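Local coordinates for protein putative prolyl-tRNA synthetase (Leishmania major, PDB 5XIL) that probably charges tRNA(Pro) with proline at the expense of ATP, as a class II aminoacyl-tRNA synthetase whose C-terminal domain carries a zinc site, at residues 442-447 against 474-479; 421-426 against 506-511; 414-419 against 484-489; 197-202 against 213-218; 11-16 against 218-223. All coordinates share one frame; numbering follows the deposited sequence. Where two conformers were deposited one is given.

Contact 1. Residues 442-447 against 474-479. With ZN (zinc ion), chain B.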
# COMPACT_ATOMS: atom_id res chain seq x y z
N GLU A 442 26.75 1.01 -34.30
CA GLU A 442 27.74 0.05 -34.76
C GLU A 442 28.94 -0.08 -33.79
O GLU A 442 29.48 -1.16 -33.55
CB GLU A 442 28.25 0.53 -36.14
CG GLU A 442 27.12 0.79 -37.14
CD GLU A 442 26.75 2.27 -37.26
OE1 GLU A 442 27.24 2.91 -38.22
OE2 GLU A 442 25.95 2.77 -36.45
N CYS A 443 29.36 1.06 -33.25
CA CYS A 443 30.51 1.13 -32.35
C CYS A 443 30.19 0.48 -31.02
O CYS A 443 31.00 -0.29 -30.49
CB CYS A 443 30.97 2.55 -32.15
SG CYS A 443 31.60 3.39 -33.69
N GLU A 444 29.00 0.76 -30.50
CA GLU A 444 28.49 0.05 -29.30
C GLU A 444 28.46 -1.45 -29.48
O GLU A 444 28.85 -2.23 -28.58
CB GLU A 444 27.09 0.59 -28.97
CG GLU A 444 26.38 -0.04 -27.83
CD GLU A 444 25.09 0.72 -27.50
OE1 GLU A 444 24.71 1.70 -28.26
OE2 GLU A 444 24.47 0.37 -26.47
N ASN A 445 28.00 -1.88 -30.65
CA ASN A 445 27.96 -3.30 -30.95
C ASN A 445 29.38 -3.94 -31.00
O ASN A 445 29.60 -5.06 -30.55
CB ASN A 445 27.27 -3.46 -32.32
CG ASN A 445 25.76 -3.48 -32.21
OD1 ASN A 445 25.20 -3.88 -31.21
ND2 ASN A 445 25.08 -3.09 -33.26
N GLN A 446 30.31 -3.22 -31.63
CA GLN A 446 31.67 -3.68 -31.74
C GLN A 446 32.34 -3.80 -30.34
O GLN A 446 32.99 -4.78 -30.02
CB GLN A 446 32.48 -2.71 -32.58
CG GLN A 446 33.78 -3.38 -33.06
CD GLN A 446 34.77 -2.41 -33.61
OE1 GLN A 446 34.43 -1.54 -34.42
NE2 GLN A 446 36.03 -2.55 -33.18
N VAL A 447 32.10 -2.80 -29.49
CA VAL A 447 32.61 -2.89 -28.10
C VAL A 447 32.15 -4.19 -27.43
O VAL A 447 32.96 -4.89 -26.82
CB VAL A 447 32.24 -1.65 -27.31
CG1 VAL A 447 32.53 -1.88 -25.81
CG2 VAL A 447 32.98 -0.45 -27.86
N ALA A 474 30.86 -6.32 -22.50
CA ALA A 474 30.35 -5.12 -21.86
C ALA A 474 29.27 -4.46 -22.72
O ALA A 474 29.49 -4.17 -23.90
CB ALA A 474 31.46 -4.14 -21.69
N LYS A 475 28.13 -4.13 -22.11
CA LYS A 475 27.14 -3.36 -22.82
C LYS A 475 27.20 -1.94 -22.37
O LYS A 475 27.95 -1.64 -21.38
CB LYS A 475 25.75 -3.95 -22.57
CG LYS A 475 25.28 -3.94 -21.13
CD LYS A 475 23.94 -4.66 -21.21
CE LYS A 475 22.95 -4.22 -20.23
NZ LYS A 475 21.64 -4.79 -20.73
N THR A 476 26.40 -1.06 -22.98
CA THR A 476 26.24 0.25 -22.42
C THR A 476 25.17 0.11 -21.30
O THR A 476 24.21 -0.67 -21.38
CB THR A 476 25.83 1.34 -23.37
OG1 THR A 476 24.61 0.98 -23.99
CG2 THR A 476 26.92 1.61 -24.44
N LEU A 477 25.46 0.83 -20.25
CA LEU A 477 24.59 0.97 -19.09
C LEU A 477 23.74 2.26 -19.22
O LEU A 477 22.51 2.18 -19.26
CB LEU A 477 25.38 0.87 -17.79
CG LEU A 477 26.26 -0.36 -17.65
CD1 LEU A 477 27.01 -0.22 -16.33
CD2 LEU A 477 25.47 -1.66 -17.62
N CYS A 478 24.36 3.41 -19.41
CA CYS A 478 23.64 4.64 -19.71
C CYS A 478 24.64 5.66 -20.16
O CYS A 478 25.86 5.52 -19.89
CB CYS A 478 22.86 5.22 -18.53
SG CYS A 478 23.88 5.85 -17.21
N ILE A 479 24.12 6.69 -20.79
CA ILE A 479 24.85 7.92 -21.02
C ILE A 479 24.51 8.79 -19.80
O ILE A 479 23.35 9.19 -19.66
CB ILE A 479 24.36 8.69 -22.26
CG1 ILE A 479 24.50 7.79 -23.43
CG2 ILE A 479 25.27 9.90 -22.49
CD1 ILE A 479 23.40 7.86 -24.41
ZN ZN B . 32.46 5.30 -33.05
O HOH W 1 24.83 -2.01 -25.25
O HOH W 2 28.57 -2.23 -25.76
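Glu444 OE2, a carboxylate oxygen on helix 441-455, is gripped by several groups where that helix meets strand 475-480. Thr476 OG1 donates to Glu444 OE2 at 2.6 Å and arrives from above the carboxylate plane, 45° out of it. Water 1 also donates to Glu444 OE2 (2.7 Å) and accepts from Thr476 N (2.9 Å), so the same residue is reached through both its side chain and its backbone. Thr200 OG1, from the catalytic domain, is hydrogen-bonded to this oxygen as well. The glutamate reaches the strand because its CG is anti to the backbone N (chi1 177°) and the chain runs on extended, crossing the threonine at about a right angle; Thr476 CG2 packs 3.7 Å from Glu444 CD. Water 2 donates to both Glu444 O and Ala474 O, 2.8 Å from each, joining the two backbones. Val447 CG1 lies 4.3 Å from Ala474 O, a loose packing contact. Next to Glu444 in the helix, Cys443 SG binds the zinc ion at 2.2 Å, in a site completed in part by Cys438 and Cys493. The buried carboxylate is thus met by hydroxyls and water, an environment consistent with a charged Glu444 tying the zinc-bearing helix to the sheet.

Contact 2. Residues 421-426 against 506-511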
# COMPACT_ATOMS: atom_id res chain seq x y z
N THR A 421 43.03 -0.93 -25.43
CA THR A 421 43.77 -2.01 -24.86
C THR A 421 43.57 -2.12 -23.36
O THR A 421 43.85 -3.15 -22.80
CB THR A 421 45.30 -1.94 -25.13
OG1 THR A 421 45.76 -0.59 -24.93
CG2 THR A 421 45.64 -2.34 -26.51
N GLU A 422 43.13 -1.05 -22.73
CA GLU A 422 42.88 -1.07 -21.30
C GLU A 422 41.44 -1.41 -20.92
O GLU A 422 41.14 -1.53 -19.71
CB GLU A 422 43.35 0.27 -20.66
CG GLU A 422 42.64 1.53 -21.09
CD GLU A 422 43.22 2.82 -20.50
OE1 GLU A 422 44.11 2.72 -19.59
OE2 GLU A 422 42.79 3.92 -20.90
N PHE A 423 40.58 -1.58 -21.92
CA PHE A 423 39.12 -1.78 -21.71
C PHE A 423 38.84 -3.12 -21.06
O PHE A 423 38.32 -3.16 -19.94
CB PHE A 423 38.40 -1.71 -23.06
CG PHE A 423 36.88 -1.60 -22.97
CD1 PHE A 423 36.10 -2.73 -22.83
CD2 PHE A 423 36.28 -0.35 -23.02
CE1 PHE A 423 34.71 -2.62 -22.74
CE2 PHE A 423 34.91 -0.19 -22.93
CZ PHE A 423 34.12 -1.34 -22.81
N VAL A 424 39.20 -4.22 -21.69
CA VAL A 424 38.93 -5.52 -21.05
C VAL A 424 39.70 -5.80 -19.75
O VAL A 424 39.17 -6.39 -18.82
CB VAL A 424 39.09 -6.71 -22.01
CG1 VAL A 424 38.94 -8.04 -21.30
CG2 VAL A 424 38.00 -6.62 -23.09
N PRO A 425 40.93 -5.37 -19.66
CA PRO A 425 41.59 -5.46 -18.32
C PRO A 425 40.91 -4.68 -17.19
O PRO A 425 40.87 -5.20 -16.07
CB PRO A 425 42.95 -4.88 -18.58
CG PRO A 425 43.18 -5.27 -20.03
CD PRO A 425 41.89 -5.04 -20.72
N THR A 426 40.33 -3.55 -17.51
CA THR A 426 39.48 -2.82 -16.60
C THR A 426 38.25 -3.58 -16.19
O THR A 426 37.93 -3.67 -15.00
CB THR A 426 39.20 -1.42 -17.14
OG1 THR A 426 40.44 -0.78 -17.39
CG2 THR A 426 38.41 -0.59 -16.14
N VAL A 506 30.19 7.54 -22.29
CA VAL A 506 29.08 6.63 -21.97
C VAL A 506 29.64 5.61 -20.96
O VAL A 506 30.84 5.36 -20.94
CB VAL A 506 28.53 5.93 -23.24
CG1 VAL A 506 29.55 5.09 -23.90
CG2 VAL A 506 27.29 5.03 -22.97
N LEU A 507 28.78 5.14 -20.09
CA LEU A 507 29.11 4.13 -19.11
C LEU A 507 28.86 2.75 -19.65
O LEU A 507 27.70 2.45 -20.04
CB LEU A 507 28.28 4.42 -17.86
CG LEU A 507 28.47 3.53 -16.67
CD1 LEU A 507 29.83 3.76 -16.07
CD2 LEU A 507 27.34 3.85 -15.67
N PHE A 508 29.93 1.94 -19.67
CA PHE A 508 29.93 0.55 -20.13
C PHE A 508 30.21 -0.37 -18.93
O PHE A 508 30.84 0.04 -17.96
CB PHE A 508 31.03 0.27 -21.05
CG PHE A 508 30.92 0.88 -22.42
CD1 PHE A 508 30.32 0.18 -23.44
CD2 PHE A 508 31.56 2.02 -22.70
CE1 PHE A 508 30.30 0.71 -24.75
CE2 PHE A 508 31.55 2.55 -24.00
CZ PHE A 508 30.92 1.91 -24.99
N GLY A 509 29.69 -1.58 -19.03
CA GLY A 509 30.04 -2.64 -18.11
C GLY A 509 29.51 -3.97 -18.45
O GLY A 509 28.53 -4.11 -19.20
N ARG A 510 30.09 -4.99 -17.84
CA ARG A 510 29.37 -6.24 -17.70
C ARG A 510 28.15 -6.01 -16.80
O ARG A 510 28.21 -5.20 -15.88
CB ARG A 510 30.32 -7.29 -17.11
CG ARG A 510 31.49 -7.61 -18.03
CD ARG A 510 32.46 -8.59 -17.40
NE ARG A 510 33.55 -8.90 -18.33
CZ ARG A 510 34.78 -9.25 -17.97
NH1 ARG A 510 35.10 -9.35 -16.67
NH2 ARG A 510 35.70 -9.45 -18.90
N SER A 511 27.05 -6.70 -17.04
CA SER A 511 25.77 -6.35 -16.39
C SER A 511 25.08 -7.58 -15.85
O SER A 511 25.36 -8.66 -16.30
CB SER A 511 24.86 -5.63 -17.39
OG SER A 511 23.85 -4.84 -16.77
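Helix 423-428 of the C-terminal prolyl-tRNA synthetase domain packs here against strand 504-509 through a T-shaped (edge-to-face) aromatic pair. The edge of the Phe423 ring is directed at one face of the Phe508 ring; the centroids are 5.5 Å apart and the planes stand at 80°, which rules out a parallel stack. Phe423 CE2 lies over that face, toward its rim, 4.0 Å from Phe508 CD2, while Phe423 CZ meets Phe508 CB at 3.9 Å. With CG anti to the backbone N (chi1 -167°), Phe423 extends its ring from the first turn of the helix to the strand, although Phe423 CA and Phe508 CA are 9.6 Å apart. A second, looser contact lies beyond the glycine that follows Phe508: Val424 CG1 approaches the Arg510 guanidinium obliquely, 4.3 Å from Arg510 NH2. Polar partners of that guanidinium include Asn428, Ser455 and Met472 O. Glu422 O accepts from both Thr426 OG1 (2.5 Å) and Thr426 N (3.1 Å), so the threonine side chain reinforces the first turn. Val447 of helix 441-455 touches both phenylalanines, and Trp420 stacks on Phe423. The strand itself is flanked by strands 432-437 and 475-480, while Phe423 also reaches Ile433 on the former, placing the aromatic pair between two helices and the sheet.

Contact 3. Residues 414-419 against 484-489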
# COMPACT_ATOMS: atom_id res chain seq x y z
N ARG A 414 34.50 3.31 -11.10
CA ARG A 414 34.05 3.92 -12.33
C ARG A 414 35.38 4.34 -12.92
O ARG A 414 36.04 5.23 -12.37
CB ARG A 414 33.18 5.14 -12.05
CG ARG A 414 32.48 5.71 -13.28
CD ARG A 414 31.02 6.02 -12.99
NE ARG A 414 30.85 7.35 -12.42
CZ ARG A 414 30.11 7.61 -11.34
NH1 ARG A 414 29.47 6.62 -10.73
NH2 ARG A 414 30.01 8.85 -10.89
N VAL A 415 35.79 3.73 -14.02
CA VAL A 415 37.12 4.04 -14.52
C VAL A 415 37.06 4.67 -15.90
O VAL A 415 36.48 4.10 -16.81
CB VAL A 415 37.98 2.77 -14.54
CG1 VAL A 415 39.36 3.05 -15.07
CG2 VAL A 415 38.05 2.14 -13.11
N ARG A 416 37.62 5.87 -16.08
CA ARG A 416 37.58 6.53 -17.40
C ARG A 416 38.75 6.01 -18.29
O ARG A 416 39.91 6.30 -18.00
CB ARG A 416 37.55 8.05 -17.23
CG ARG A 416 36.63 8.75 -18.22
CD ARG A 416 36.12 10.10 -17.71
NE ARG A 416 37.01 11.25 -17.86
CZ ARG A 416 37.60 11.88 -16.84
NH1 ARG A 416 37.42 11.40 -15.59
NH2 ARG A 416 38.38 12.95 -17.04
N VAL A 417 38.38 5.29 -19.38
CA VAL A 417 39.21 4.51 -20.25
C VAL A 417 39.23 5.21 -21.61
O VAL A 417 38.17 5.44 -22.18
CB VAL A 417 38.73 3.09 -20.41
CG1 VAL A 417 39.48 2.31 -21.52
CG2 VAL A 417 38.85 2.32 -19.11
N THR A 418 40.39 5.56 -22.11
CA THR A 418 40.47 6.13 -23.47
C THR A 418 41.17 5.30 -24.51
O THR A 418 41.16 5.68 -25.68
CB THR A 418 41.23 7.43 -23.44
OG1 THR A 418 42.54 7.18 -22.92
CG2 THR A 418 40.57 8.41 -22.54
N GLU A 419 41.86 4.24 -24.09
CA GLU A 419 42.52 3.33 -24.98
C GLU A 419 41.88 1.93 -24.97
O GLU A 419 41.76 1.28 -23.92
CB GLU A 419 44.01 3.27 -24.60
CG GLU A 419 44.61 4.63 -24.18
CD GLU A 419 44.70 5.69 -25.29
OE1 GLU A 419 45.19 5.29 -26.36
OE2 GLU A 419 44.29 6.89 -25.09
N PRO A 484 31.75 13.94 -17.26
CA PRO A 484 33.09 14.44 -16.86
C PRO A 484 33.35 15.86 -17.33
O PRO A 484 32.88 16.25 -18.39
CB PRO A 484 34.05 13.53 -17.63
CG PRO A 484 33.29 12.29 -17.84
CD PRO A 484 31.85 12.67 -18.00
N GLU A 485 34.15 16.62 -16.59
CA GLU A 485 34.71 17.87 -17.12
C GLU A 485 35.53 17.62 -18.37
O GLU A 485 35.41 18.36 -19.34
CB GLU A 485 35.57 18.55 -16.06
CG GLU A 485 34.73 19.14 -14.95
CD GLU A 485 34.36 20.59 -15.23
OE1 GLU A 485 33.94 20.91 -16.39
OE2 GLU A 485 34.51 21.41 -14.27
N GLU A 486 36.39 16.59 -18.37
CA GLU A 486 37.20 16.32 -19.57
C GLU A 486 36.29 16.15 -20.82
O GLU A 486 35.45 15.21 -20.86
CB GLU A 486 38.03 15.06 -19.39
CG GLU A 486 39.02 14.78 -20.51
CD GLU A 486 39.81 13.53 -20.30
OE1 GLU A 486 40.78 13.32 -21.05
OE2 GLU A 486 39.45 12.72 -19.40
N PRO A 487 36.46 17.04 -21.85
CA PRO A 487 35.63 16.95 -23.08
C PRO A 487 35.82 15.66 -23.80
O PRO A 487 36.95 15.21 -24.03
CB PRO A 487 36.14 18.13 -23.94
CG PRO A 487 36.67 19.11 -22.93
CD PRO A 487 37.32 18.25 -21.87
N ALA A 488 34.72 15.02 -24.21
CA ALA A 488 34.83 13.79 -24.99
C ALA A 488 35.51 13.96 -26.37
O ALA A 488 36.25 13.08 -26.84
CB ALA A 488 33.43 13.22 -25.20
N GLU A 489 35.22 15.10 -26.98
CA GLU A 489 35.70 15.55 -28.30
C GLU A 489 37.20 15.50 -28.48
O GLU A 489 37.68 15.33 -29.60
CB GLU A 489 35.26 17.02 -28.54
CG GLU A 489 33.76 17.22 -28.40
CD GLU A 489 33.29 17.45 -26.95
OE1 GLU A 489 34.11 17.68 -26.05
OE2 GLU A 489 32.07 17.39 -26.71
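The backbones stay well apart, with Arg416 CA and Pro484 CA nearest at 9.1 Å, and side chains bridge strand 414-416 and the loop that precedes strand 504-509. A surface salt bridge ties that strand, paired in parallel with strand 432-437, to this loop of the C-terminal prolyl-tRNA synthetase domain. Arg416 NH2 donates to Glu486 OE2 at 2.6 Å, and Arg416 NE adds a weak bond to the same oxygen at 3.2 Å. The NH2 bond is bent (N-H...O 134°) and enters on the anti side of the carboxylate; the two flat groups are nearly perpendicular, at 83°, so this is not the coplanar two-oxygen pairing. Glu486 OE1 instead bonds His491. Pro484 CB sits over one guanidinium face, offset toward its rim, 3.7 Å from Arg416 NE. Trp505 makes a cation-pi contact with the arginine and receives Pro484 against its side chain. Arg416 bends at chi3 (82°), turning its end toward the glutamate, and Arg416 CD packs on Pro484 CG at 3.6 Å.

Contact 4. Residues 197-202 against 213-218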
# COMPACT_ATOMS: atom_id res chain seq x y z
N GLY A 197 20.85 8.52 -16.01
CA GLY A 197 21.27 8.72 -17.41
C GLY A 197 20.21 8.26 -18.39
O GLY A 197 19.08 7.95 -18.02
N ARG A 198 20.58 8.29 -19.67
CA ARG A 198 19.71 7.90 -20.73
C ARG A 198 20.25 6.64 -21.39
O ARG A 198 21.46 6.49 -21.64
CB ARG A 198 19.63 9.01 -21.79
CG ARG A 198 18.52 8.80 -22.79
CD ARG A 198 18.51 9.82 -23.93
NE ARG A 198 19.82 10.18 -24.47
CZ ARG A 198 20.51 11.28 -24.17
NH1 ARG A 198 20.06 12.15 -23.26
NH2 ARG A 198 21.70 11.49 -24.74
N LYS A 199 19.37 5.72 -21.70
CA LYS A 199 19.77 4.55 -22.39
C LYS A 199 20.19 4.91 -23.83
O LYS A 199 19.69 5.89 -24.42
CB LYS A 199 18.70 3.48 -22.42
CG LYS A 199 18.33 2.89 -21.07
CD LYS A 199 19.42 2.01 -20.52
CE LYS A 199 18.81 1.04 -19.52
NZ LYS A 199 19.86 0.25 -18.85
N THR A 200 21.17 4.19 -24.37
CA THR A 200 21.42 4.30 -25.83
C THR A 200 20.20 3.84 -26.64
O THR A 200 19.29 3.08 -26.16
CB THR A 200 22.64 3.45 -26.27
OG1 THR A 200 22.33 2.06 -26.08
CG2 THR A 200 23.87 3.84 -25.50
N GLU A 201 20.19 4.20 -27.92
CA GLU A 201 19.17 3.65 -28.85
C GLU A 201 19.05 2.15 -28.77
O GLU A 201 17.94 1.60 -28.73
CB GLU A 201 19.49 4.07 -30.30
CG GLU A 201 19.10 5.47 -30.63
CD GLU A 201 17.60 5.71 -30.62
OE1 GLU A 201 16.80 4.92 -31.16
OE2 GLU A 201 17.21 6.76 -30.09
N LYS A 202 20.18 1.45 -28.73
CA LYS A 202 20.18 -0.01 -28.66
C LYS A 202 19.50 -0.51 -27.36
O LYS A 202 18.80 -1.49 -27.32
CB LYS A 202 21.66 -0.54 -28.69
CG LYS A 202 21.77 -2.07 -28.61
CD LYS A 202 23.22 -2.53 -28.74
CE LYS A 202 23.40 -4.06 -28.73
NZ LYS A 202 24.83 -4.64 -28.93
N THR A 213 17.13 6.06 -16.97
CA THR A 213 17.45 4.96 -16.05
C THR A 213 18.29 5.46 -14.86
O THR A 213 18.95 6.51 -14.92
CB THR A 213 18.22 3.88 -16.83
OG1 THR A 213 18.49 2.72 -16.02
CG2 THR A 213 19.55 4.40 -17.33
N VAL A 214 18.29 4.67 -13.78
CA VAL A 214 19.16 4.83 -12.67
C VAL A 214 19.97 3.53 -12.59
O VAL A 214 19.41 2.46 -12.44
CB VAL A 214 18.46 5.16 -11.32
CG1 VAL A 214 18.02 6.59 -11.33
CG2 VAL A 214 17.27 4.29 -11.11
N GLU A 215 21.26 3.62 -12.84
CA GLU A 215 22.09 2.44 -12.95
C GLU A 215 22.86 2.29 -11.64
O GLU A 215 23.36 3.32 -11.09
CB GLU A 215 23.03 2.62 -14.10
CG GLU A 215 22.28 2.71 -15.43
CD GLU A 215 21.75 1.36 -15.85
OE1 GLU A 215 22.37 0.30 -15.52
OE2 GLU A 215 20.69 1.34 -16.45
N THR A 216 22.95 1.06 -11.15
CA THR A 216 23.61 0.75 -9.89
C THR A 216 24.81 -0.15 -10.15
O THR A 216 24.95 -0.73 -11.27
CB THR A 216 22.63 0.07 -8.91
OG1 THR A 216 22.31 -1.22 -9.40
CG2 THR A 216 21.32 0.87 -8.78
N PHE A 217 25.68 -0.32 -9.15
CA PHE A 217 26.92 -1.05 -9.32
C PHE A 217 27.05 -2.10 -8.25
O PHE A 217 26.90 -1.79 -7.02
CB PHE A 217 28.10 -0.09 -9.29
CG PHE A 217 29.43 -0.78 -9.22
CD1 PHE A 217 29.87 -1.53 -10.27
CD2 PHE A 217 30.24 -0.70 -8.08
CE1 PHE A 217 31.10 -2.16 -10.23
CE2 PHE A 217 31.48 -1.30 -8.05
CZ PHE A 217 31.89 -2.04 -9.15
N ILE A 218 27.32 -3.31 -8.70
CA ILE A 218 27.53 -4.48 -7.82
C ILE A 218 29.00 -4.81 -7.75
O ILE A 218 29.59 -5.57 -8.58
CB ILE A 218 26.70 -5.68 -8.26
CG1 ILE A 218 25.28 -5.32 -8.60
CG2 ILE A 218 26.72 -6.82 -7.22
CD1 ILE A 218 24.47 -4.73 -7.51
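Lys199 and Glu215 meet at about a right angle on the beta hairpin of strands 195-198 and 210-218 in the class II core domain. Both chains bend at chi2, which brings Lys199 NZ to within 2.8 Å of Glu215 OE2 in a buried salt bridge. The ammonium approaches from above the carboxylate plane, 37° out of it. From the opposite face Thr213 OG1 donates to Glu215 OE2 at 2.6 Å, because its hydroxyl lies anti to the backbone N (chi1 -176°). Lys199 crosses Thr213 similarly, Lys199 CD lying 4.0 Å from Thr213 CG2. In the backbone, Gly197 and Thr213 form an antiparallel hydrogen-bonded pair, with Gly197 N to Thr213 O 3.0 Å and Thr213 N to Gly197 O 2.9 Å. Gln226 OE1 accepts from Lys199 NZ too, and Leu477 O does so weakly, adding to the backbone bonds of Arg198 with Ile479 that join the hairpin to strand 475-480. Held between ammonium and hydroxyl, Glu215 is probably stabilised as a carboxylate, its charge offset by the lysine.

Contact 5. Residues 11-16 against 218-223. With MG (magnesium ion), chain F; ACT (acetate ion), chain D.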
# COMPACT_ATOMS: atom_id res chain seq x y z
N GLU A 11 34.66 -14.11 -2.71
CA GLU A 11 35.05 -15.45 -3.11
C GLU A 11 34.01 -16.25 -3.78
O GLU A 11 34.33 -16.95 -4.73
CB GLU A 11 35.56 -16.24 -1.91
CG GLU A 11 36.77 -15.59 -1.30
CD GLU A 11 37.91 -15.41 -2.28
OE1 GLU A 11 38.17 -16.33 -3.08
OE2 GLU A 11 38.57 -14.36 -2.23
N ASN A 12 32.76 -16.16 -3.33
CA ASN A 12 31.68 -16.84 -3.98
C ASN A 12 30.37 -16.07 -3.74
O ASN A 12 29.63 -16.35 -2.84
CB ASN A 12 31.49 -18.24 -3.45
CG ASN A 12 30.50 -18.99 -4.27
OD1 ASN A 12 29.63 -18.41 -4.95
ND2 ASN A 12 30.57 -20.31 -4.19
N PHE A 13 30.13 -15.09 -4.58
CA PHE A 13 29.04 -14.14 -4.32
C PHE A 13 27.68 -14.74 -4.35
O PHE A 13 26.86 -14.44 -3.51
CB PHE A 13 29.16 -13.01 -5.32
CG PHE A 13 28.28 -11.83 -5.03
CD1 PHE A 13 28.40 -11.14 -3.85
CD2 PHE A 13 27.35 -11.40 -5.97
CE1 PHE A 13 27.65 -10.04 -3.57
CE2 PHE A 13 26.57 -10.32 -5.68
CZ PHE A 13 26.73 -9.62 -4.50
N SER A 14 27.41 -15.64 -5.29
CA SER A 14 26.12 -16.32 -5.29
C SER A 14 25.79 -17.10 -4.03
O SER A 14 24.64 -17.09 -3.60
CB SER A 14 26.03 -17.31 -6.43
OG SER A 14 26.13 -16.57 -7.58
N ALA A 15 26.75 -17.83 -3.49
CA ALA A 15 26.52 -18.58 -2.28
C ALA A 15 26.41 -17.66 -1.06
O ALA A 15 25.65 -17.91 -0.15
CB ALA A 15 27.66 -19.58 -2.05
N TRP A 16 27.20 -16.59 -1.04
CA TRP A 16 27.08 -15.60 -0.01
C TRP A 16 25.64 -15.04 0.02
O TRP A 16 25.03 -14.98 1.07
CB TRP A 16 28.06 -14.48 -0.30
CG TRP A 16 27.85 -13.32 0.60
CD1 TRP A 16 28.38 -13.15 1.84
CD2 TRP A 16 27.09 -12.14 0.32
NE1 TRP A 16 28.00 -11.97 2.37
CE2 TRP A 16 27.17 -11.32 1.49
CE3 TRP A 16 26.35 -11.70 -0.77
CZ2 TRP A 16 26.53 -10.07 1.59
CZ3 TRP A 16 25.71 -10.47 -0.67
CH2 TRP A 16 25.79 -9.68 0.52
N ILE A 218 27.32 -3.31 -8.70
CA ILE A 218 27.53 -4.48 -7.82
C ILE A 218 29.00 -4.81 -7.75
O ILE A 218 29.59 -5.57 -8.58
CB ILE A 218 26.70 -5.68 -8.26
CG1 ILE A 218 25.28 -5.32 -8.60
CG2 ILE A 218 26.72 -6.82 -7.22
CD1 ILE A 218 24.47 -4.73 -7.51
N GLU A 219 29.63 -4.28 -6.70
CA GLU A 219 31.06 -4.31 -6.57
C GLU A 219 31.64 -5.71 -6.51
O GLU A 219 32.73 -5.94 -7.01
CB GLU A 219 31.49 -3.53 -5.30
CG GLU A 219 32.98 -3.11 -5.35
CD GLU A 219 33.90 -4.00 -4.56
OE1 GLU A 219 33.43 -4.42 -3.47
OE2 GLU A 219 35.12 -4.17 -4.97
N ALA A 220 30.95 -6.63 -5.84
CA ALA A 220 31.55 -7.94 -5.56
C ALA A 220 31.84 -8.67 -6.83
O ALA A 220 32.75 -9.47 -6.88
CB ALA A 220 30.64 -8.78 -4.71
N VAL A 221 31.04 -8.42 -7.85
CA VAL A 221 31.19 -9.11 -9.15
C VAL A 221 31.54 -8.16 -10.30
O VAL A 221 31.77 -8.62 -11.39
CB VAL A 221 29.99 -9.99 -9.53
CG1 VAL A 221 29.89 -11.24 -8.64
CG2 VAL A 221 28.63 -9.26 -9.59
N GLY A 222 31.63 -6.87 -10.04
CA GLY A 222 32.00 -5.89 -10.99
C GLY A 222 30.99 -5.74 -12.10
O GLY A 222 31.37 -5.58 -13.26
N ARG A 223 29.72 -5.76 -11.75
CA ARG A 223 28.65 -5.67 -12.76
C ARG A 223 27.70 -4.57 -12.50
O ARG A 223 27.43 -4.17 -11.33
CB ARG A 223 27.90 -6.97 -12.88
CG ARG A 223 28.74 -8.18 -13.23
CD ARG A 223 27.94 -9.45 -13.46
NE ARG A 223 28.87 -10.40 -14.06
CZ ARG A 223 28.97 -10.67 -15.37
NH1 ARG A 223 28.07 -10.22 -16.27
NH2 ARG A 223 29.95 -11.47 -15.77
MG MG F . 36.59 -3.84 -6.60
C ACT D . 24.15 -13.48 -7.53
O ACT D . 23.71 -14.62 -7.58
OXT ACT D . 24.71 -12.85 -8.48
CH3 ACT D . 24.01 -12.82 -6.19
O HOH W 3 34.82 -4.36 -7.83
O HOH W 4 38.08 -3.67 -8.19
O HOH W 5 38.17 -3.35 -5.45
O HOH W 6 36.77 -5.72 -6.39
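Ile218, the last residue of strand 210-218, touches Phe13 of helix 13-23 first, its CG2 lying 3.8 Å from Phe13 CE2. The next residue, Glu219, turns to the metal, and Glu219 OE2 binds the magnesium ion at 2.2 Å, four waters and His413 completing six ligands. Ala220 CB then sits over one face of the Phe13 ring, 3.7 Å from its centroid and 27° off the normal, a CH-pi contact. Val221 CG1 follows at 3.7 Å from Phe13 CD2. The hairpin turn closes with a G1 beta bulge: Gly222 and Arg223 both face Ile218, and Gly222 takes the positive phi (66°) that suits glycine. Phe13 CG is anti to the backbone N (chi1 -169°), which carries the ring from the helix start to the turn. At that start Asn12 is the N-cap, Asn12 OD1 accepting from Ala15 N at 3.3 Å. The chemistry divides by residue: apolar groups of the strand end and turn pack on helix 13-23, while the intervening glutamate supplies a carboxylate to magnesium.

In the fold
Contacts 1 and 2 share the C-terminal sheet: Leu477 N lies 2.8 Å from Leu507 O across neighbouring strands, and Val447 CG1 reaches Phe423 CZ at 3.4 Å; their centres are 10 Å apart. Contact 3 touches contact 2, where Val417 CG1 packs on Glu422 CG at 3.3 Å. Contact 4 belongs to the catalytic domain and meets contact 1 where strands 195-198 and 475-480 lie side by side, the two centres being 11 Å apart. It shares Ile218 with contact 5, which in turn touches contact 2 through Arg223 NH1 and Ser511 O at 3.1 Å. Zinc is bound at contact 1 and magnesium at contact 5; the centres of these two contacts are 23 Å apart.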